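Side-chain contacts in putative uncharacterized protein lp_3323 (Lactobacillus plantarum, PDB 3DC7), which is of unknown function but belongs to the GDSL-like lipase/acylhydrolase family and so probably hydrolyses ester bonds of a substrate not yet identified: residues T39-Y42 and H43-L46; V151-G154 and L155-Q159. All coordinates share one frame; numbering follows the deposited sequence.

Both contacts sit on a loop that runs into a helix, but on opposite sides of the chain's centre, with their own centres 30 Å apart. Contact 1 is partly buried: residues 39-46 carry the chain into helix 42-50, and the side chains reach helix 206-223 on the flank of the parallel sheet. Contact 2, residues 151-159, is a surface turn ahead of helix 159-173. There the work is done by peptide groups and the amide of Asn153, the one buried residue among those touching. Ring and aliphatic packing is added to helix-start hydrogen bonds in contact 1, whereas contact 2 rests mainly on hydrogen bonds, two of them to the Asn153 side chain.

Contact 1 (T39-Y42 and H43-L46); sequences TVHY and HDIL
His43 turns one edge of its imidazole to a face of the Tyr42 ring, with the two planes at 86° in a T-shaped stack and the centroids 5.1 Å apart. The closest ring atoms are His43 CD2 and Tyr42 CE2, 3.8 Å apart, CD2 lying above the rim of the phenol. His43 CB meets the same ring in a CH-pi contact, 4.2 Å from the Tyr42 centroid. Tyr42 holds CG between its backbone N and carbonyl carbon (chi1 68°), which lays a ring face over His43 N; His43 takes the same setting (56°), bringing its imidazole edge to that ring. Beyond the stack both side chains converge on one residue: Tyr42 OH bonds to Thr32 OG1 and His43 NE2 to Thr32 O, which should fix the rotation of the imidazole. The His41 ring runs alongside His43, nearly parallel but slid until they barely overlap.

This is the N-terminus of helix 42-50, the helix of the beta-alpha-beta crossover from strand 24-28 to strand 56-59 in this SGNH-type fold. His41 is the N-cap. Its own NH is taken by Asp44 OD2, 3.3 Å from His41 N on the anti side of the carboxylate, the half of a capping box in which the N3 side chain takes the N-cap NH. A negative charge here would probably suit the helix dipole. His41 O accepts from Ile45 N at 3.2 Å, and Tyr42 O from Leu46 N at 3.0 Å, the first i to i+4 bonds of the helix. On the aliphatic side Val40 CG1 meets Ile45 CG1 at 4.0 Å, the side chains crossing at about a right angle. Leu46 CD1 reaches the edge of the Tyr42 ring, near its plane, while Tyr42 also packs on Ile212 of helix 206-223.

Contact 2 (V151-G154 and L155-Q159); sequences VTNG and LGYRQ
The Asn153 carboxamide folds over the backbone of Leu155 to Tyr157, its OD1 taking two NH groups: Leu155 N at 3.0 Å and Tyr157 N at 3.1 Å. Residues 153-156 form a type I beta turn, closed by Gly156 N to Asn153 O (2.9 Å), and the OD1 bond to Leu155 N adds an Asx turn. Asn153 N bonds to Tyr157 O at 2.9 Å, and Gly156 has positive phi (82°), where a CB would jam against the preceding carbonyl oxygen; together these match a type I turn with a G1 beta bulge. With CG between its backbone N and carbonyl carbon (chi1 68°), Asn153 turns OD1 in over the turn, where the two donors reach it from opposite faces of the amide plane, well out of it. ND2 bonds to Tyr95 O and Tyr162 OH, so the amide is held at both ends. With an alanine here, Leu155 N and Tyr157 N would probably lose their shared acceptor and the turn its tie to Tyr95. Thr152 CG2 rests 3.5 Å from Gly156 O. At the open end of the turn a water sits 2.9 Å from Val151 O and accepts from Gln159 N at 3.0 Å.

Contact 1 (T39-Y42 and H43-L46)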
loop_
_atom_site.group_PDB
_atom_site.type_symbol
_atom_site.label_atom_id
_atom_site.label_comp_id
_atom_site.label_asym_id
_atom_site.label_seq_id
_atom_site.Cartn_x
_atom_site.Cartn_y
_atom_site.Cartn_z
ATOM N N THR A 39 14.691 -0.987 -27.254
ATOM C CA THR A 39 15.917 -1.775 -27.294
ATOM C C THR A 39 16.474 -2.109 -25.911
ATOM O O THR A 39 17.165 -3.115 -25.764
ATOM C CB THR A 39 17.007 -1.119 -28.175
ATOM O OG1 THR A 39 17.251 0.222 -27.734
ATOM C CG2 THR A 39 16.562 -1.094 -29.649
ATOM N N VAL A 40 16.164 -1.277 -24.909
ATOM C CA VAL A 40 16.696 -1.448 -23.555
ATOM C C VAL A 40 15.569 -1.551 -22.522
ATOM O O VAL A 40 14.941 -0.553 -22.178
ATOM C CB VAL A 40 17.656 -0.303 -23.158
ATOM C CG1 VAL A 40 18.300 -0.599 -21.803
ATOM C CG2 VAL A 40 18.733 -0.092 -24.232
ATOM N N HIS A 41 15.338 -2.765 -22.034
ATOM C CA HIS A 41 14.211 -3.064 -21.157
ATOM C C HIS A 41 14.569 -2.863 -19.683
ATOM O O HIS A 41 15.735 -2.766 -19.331
ATOM C CB HIS A 41 13.727 -4.495 -21.391
ATOM C CG HIS A 41 13.078 -4.706 -22.724
ATOM N ND1 HIS A 41 13.800 -4.885 -23.884
ATOM C CD2 HIS A 41 11.773 -4.778 -23.078
ATOM C CE1 HIS A 41 12.965 -5.055 -24.894
ATOM N NE2 HIS A 41 11.729 -4.990 -24.433
ATOM N N TYR A 42 13.562 -2.813 -18.829
ATOM C CA TYR A 42 13.790 -2.625 -17.396
ATOM C C TYR A 42 14.723 -3.707 -16.831
ATOM O O TYR A 42 15.603 -3.410 -16.019
ATOM C CB TYR A 42 12.462 -2.585 -16.621
ATOM C CG TYR A 42 11.748 -3.909 -16.621
ATOM C CD1 TYR A 42 11.953 -4.835 -15.593
ATOM C CD2 TYR A 42 10.910 -4.261 -17.672
ATOM C CE1 TYR A 42 11.323 -6.088 -15.613
ATOM C CE2 TYR A 42 10.270 -5.501 -17.703
ATOM C CZ TYR A 42 10.483 -6.409 -16.672
ATOM O OH TYR A 42 9.848 -7.623 -16.702
ATOM N N HIS A 43 14.548 -4.951 -17.278
ATOM C CA HIS A 43 15.354 -6.042 -16.746
ATOM C C HIS A 43 16.802 -6.007 -17.266
ATOM O O HIS A 43 17.696 -6.549 -16.626
ATOM C CB HIS A 43 14.690 -7.397 -16.986
ATOM C CG HIS A 43 14.380 -7.666 -18.416
ATOM N ND1 HIS A 43 15.278 -8.272 -19.269
ATOM C CD2 HIS A 43 13.277 -7.393 -19.155
ATOM C CE1 HIS A 43 14.735 -8.377 -20.469
ATOM N NE2 HIS A 43 13.525 -7.844 -20.428
ATOM N N ASP A 44 17.026 -5.361 -18.409
ATOM C CA ASP A 44 18.375 -5.196 -18.954
ATOM C C ASP A 44 19.146 -4.186 -18.110
ATOM O O ASP A 44 20.332 -4.384 -17.806
ATOM C CB ASP A 44 18.313 -4.739 -20.409
ATOM C CG ASP A 44 17.837 -5.834 -21.348
ATOM O OD1 ASP A 44 18.184 -7.013 -21.121
ATOM O OD2 ASP A 44 17.118 -5.525 -22.326
ATOM N N ILE A 45 18.455 -3.115 -17.720
ATOM C CA ILE A 45 18.983 -2.143 -16.751
ATOM C C ILE A 45 19.325 -2.817 -15.419
ATOM O O ILE A 45 20.449 -2.699 -14.936
ATOM C CB ILE A 45 18.013 -0.946 -16.548
ATOM C CG1 ILE A 45 17.856 -0.182 -17.864
ATOM C CG2 ILE A 45 18.525 0.003 -15.435
ATOM C CD1 ILE A 45 16.558 0.581 -17.998
ATOM N N LEU A 46 18.374 -3.548 -14.845
ATOM C CA LEU A 46 18.597 -4.189 -13.552
ATOM C C LEU A 46 19.632 -5.296 -13.598
ATOM O O LEU A 46 20.438 -5.423 -12.679
ATOM C CB LEU A 46 17.289 -4.710 -12.942
ATOM C CG LEU A 46 16.259 -3.632 -12.628
ATOM C CD1 LEU A 46 14.922 -4.267 -12.491
ATOM C CD2 LEU A 46 16.626 -2.856 -11.387
#

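Contact 2 (V151-G154 and L155-Q159)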
loop_
_atom_site.group_PDB
_atom_site.type_symbol
_atom_site.label_atom_id
_atom_site.label_comp_id
_atom_site.label_asym_id
_atom_site.label_seq_id
_atom_site.Cartn_x
_atom_site.Cartn_y
_atom_site.Cartn_z
ATOM N N VAL A 151 -10.490 3.131 -21.950
ATOM C CA VAL A 151 -11.812 3.105 -21.318
ATOM C C VAL A 151 -12.243 1.680 -20.894
ATOM O O VAL A 151 -12.169 1.346 -19.705
ATOM C CB VAL A 151 -12.897 3.776 -22.240
ATOM C CG1 VAL A 151 -14.249 3.832 -21.546
ATOM C CG2 VAL A 151 -12.475 5.179 -22.660
ATOM N N THR A 152 -12.693 0.868 -21.860
ATOM C CA THR A 152 -13.115 -0.519 -21.636
ATOM C C THR A 152 -12.614 -1.406 -22.791
ATOM O O THR A 152 -12.342 -0.905 -23.876
ATOM C CB THR A 152 -14.665 -0.647 -21.536
ATOM O OG1 THR A 152 -15.282 0.187 -22.527
ATOM C CG2 THR A 152 -15.188 -0.217 -20.161
ATOM N N ASN A 153 -12.465 -2.709 -22.550
ATOM C CA ASN A 153 -12.112 -3.662 -23.615
ATOM C C ASN A 153 -13.373 -4.218 -24.294
ATOM O O ASN A 153 -14.467 -3.791 -23.968
ATOM C CB ASN A 153 -11.214 -4.789 -23.077
ATOM C CG ASN A 153 -11.930 -5.715 -22.097
ATOM O OD1 ASN A 153 -13.153 -5.646 -21.916
ATOM N ND2 ASN A 153 -11.163 -6.596 -21.459
ATOM N N GLY A 154 -13.228 -5.156 -25.232
ATOM C CA GLY A 154 -14.380 -5.725 -25.954
ATOM C C GLY A 154 -15.415 -6.460 -25.101
ATOM O O GLY A 154 -16.559 -6.672 -25.530
ATOM N N LEU A 155 -15.028 -6.846 -23.888
ATOM C CA LEU A 155 -15.939 -7.517 -22.976
ATOM C C LEU A 155 -16.565 -6.503 -22.030
ATOM O O LEU A 155 -17.354 -6.861 -21.168
ATOM C CB LEU A 155 -15.204 -8.591 -22.172
ATOM C CG LEU A 155 -14.399 -9.618 -22.954
ATOM C CD1 LEU A 155 -13.612 -10.457 -21.979
ATOM C CD2 LEU A 155 -15.305 -10.492 -23.830
ATOM N N GLY A 156 -16.185 -5.241 -22.176
ATOM C CA GLY A 156 -16.748 -4.177 -21.354
ATOM C C GLY A 156 -16.154 -3.976 -19.973
ATOM O O GLY A 156 -16.686 -3.183 -19.203
ATOM N N TYR A 157 -15.067 -4.686 -19.643
ATOM C CA TYR A 157 -14.361 -4.445 -18.385
ATOM C C TYR A 157 -13.348 -3.329 -18.562
ATOM O O TYR A 157 -12.942 -3.018 -19.676
ATOM C CB TYR A 157 -13.634 -5.689 -17.879
ATOM C CG TYR A 157 -14.516 -6.873 -17.604
ATOM C CD1 TYR A 157 -15.321 -6.922 -16.468
ATOM C CD2 TYR A 157 -14.548 -7.951 -18.490
ATOM C CE1 TYR A 157 -16.136 -8.017 -16.220
ATOM C CE2 TYR A 157 -15.360 -9.050 -18.256
ATOM C CZ TYR A 157 -16.145 -9.076 -17.123
ATOM O OH TYR A 157 -16.937 -10.171 -16.903
ATOM N N ARG A 158 -12.945 -2.740 -17.440
ATOM C CA ARG A 158 -11.923 -1.704 -17.404
ATOM C C ARG A 158 -10.591 -2.345 -17.019
ATOM O O ARG A 158 -10.572 -3.398 -16.398
ATOM C CB ARG A 158 -12.316 -0.624 -16.388
ATOM C CG ARG A 158 -13.781 -0.160 -16.501
ATOM C CD ARG A 158 -14.297 0.518 -15.222
ATOM N NE ARG A 158 -14.191 -0.368 -14.065
ATOM C CZ ARG A 158 -14.979 -0.329 -12.993
ATOM N NH1 ARG A 158 -15.969 0.550 -12.907
ATOM N NH2 ARG A 158 -14.778 -1.189 -12.004
ATOM N N GLN A 159 -9.483 -1.704 -17.389
ATOM C CA GLN A 159 -8.150 -2.204 -17.021
ATOM C C GLN A 159 -8.042 -2.407 -15.503
ATOM O O GLN A 159 -7.498 -3.416 -15.051
ATOM C CB GLN A 159 -7.043 -1.271 -17.548
ATOM C CG GLN A 159 -5.626 -1.842 -17.418
ATOM C CD GLN A 159 -4.546 -0.905 -17.967
ATOM O OE1 GLN A 159 -4.842 0.090 -18.648
ATOM N NE2 GLN A 159 -3.284 -1.214 -17.662
HETATM O O HOH W 1 -9.503 0.989 -18.650
#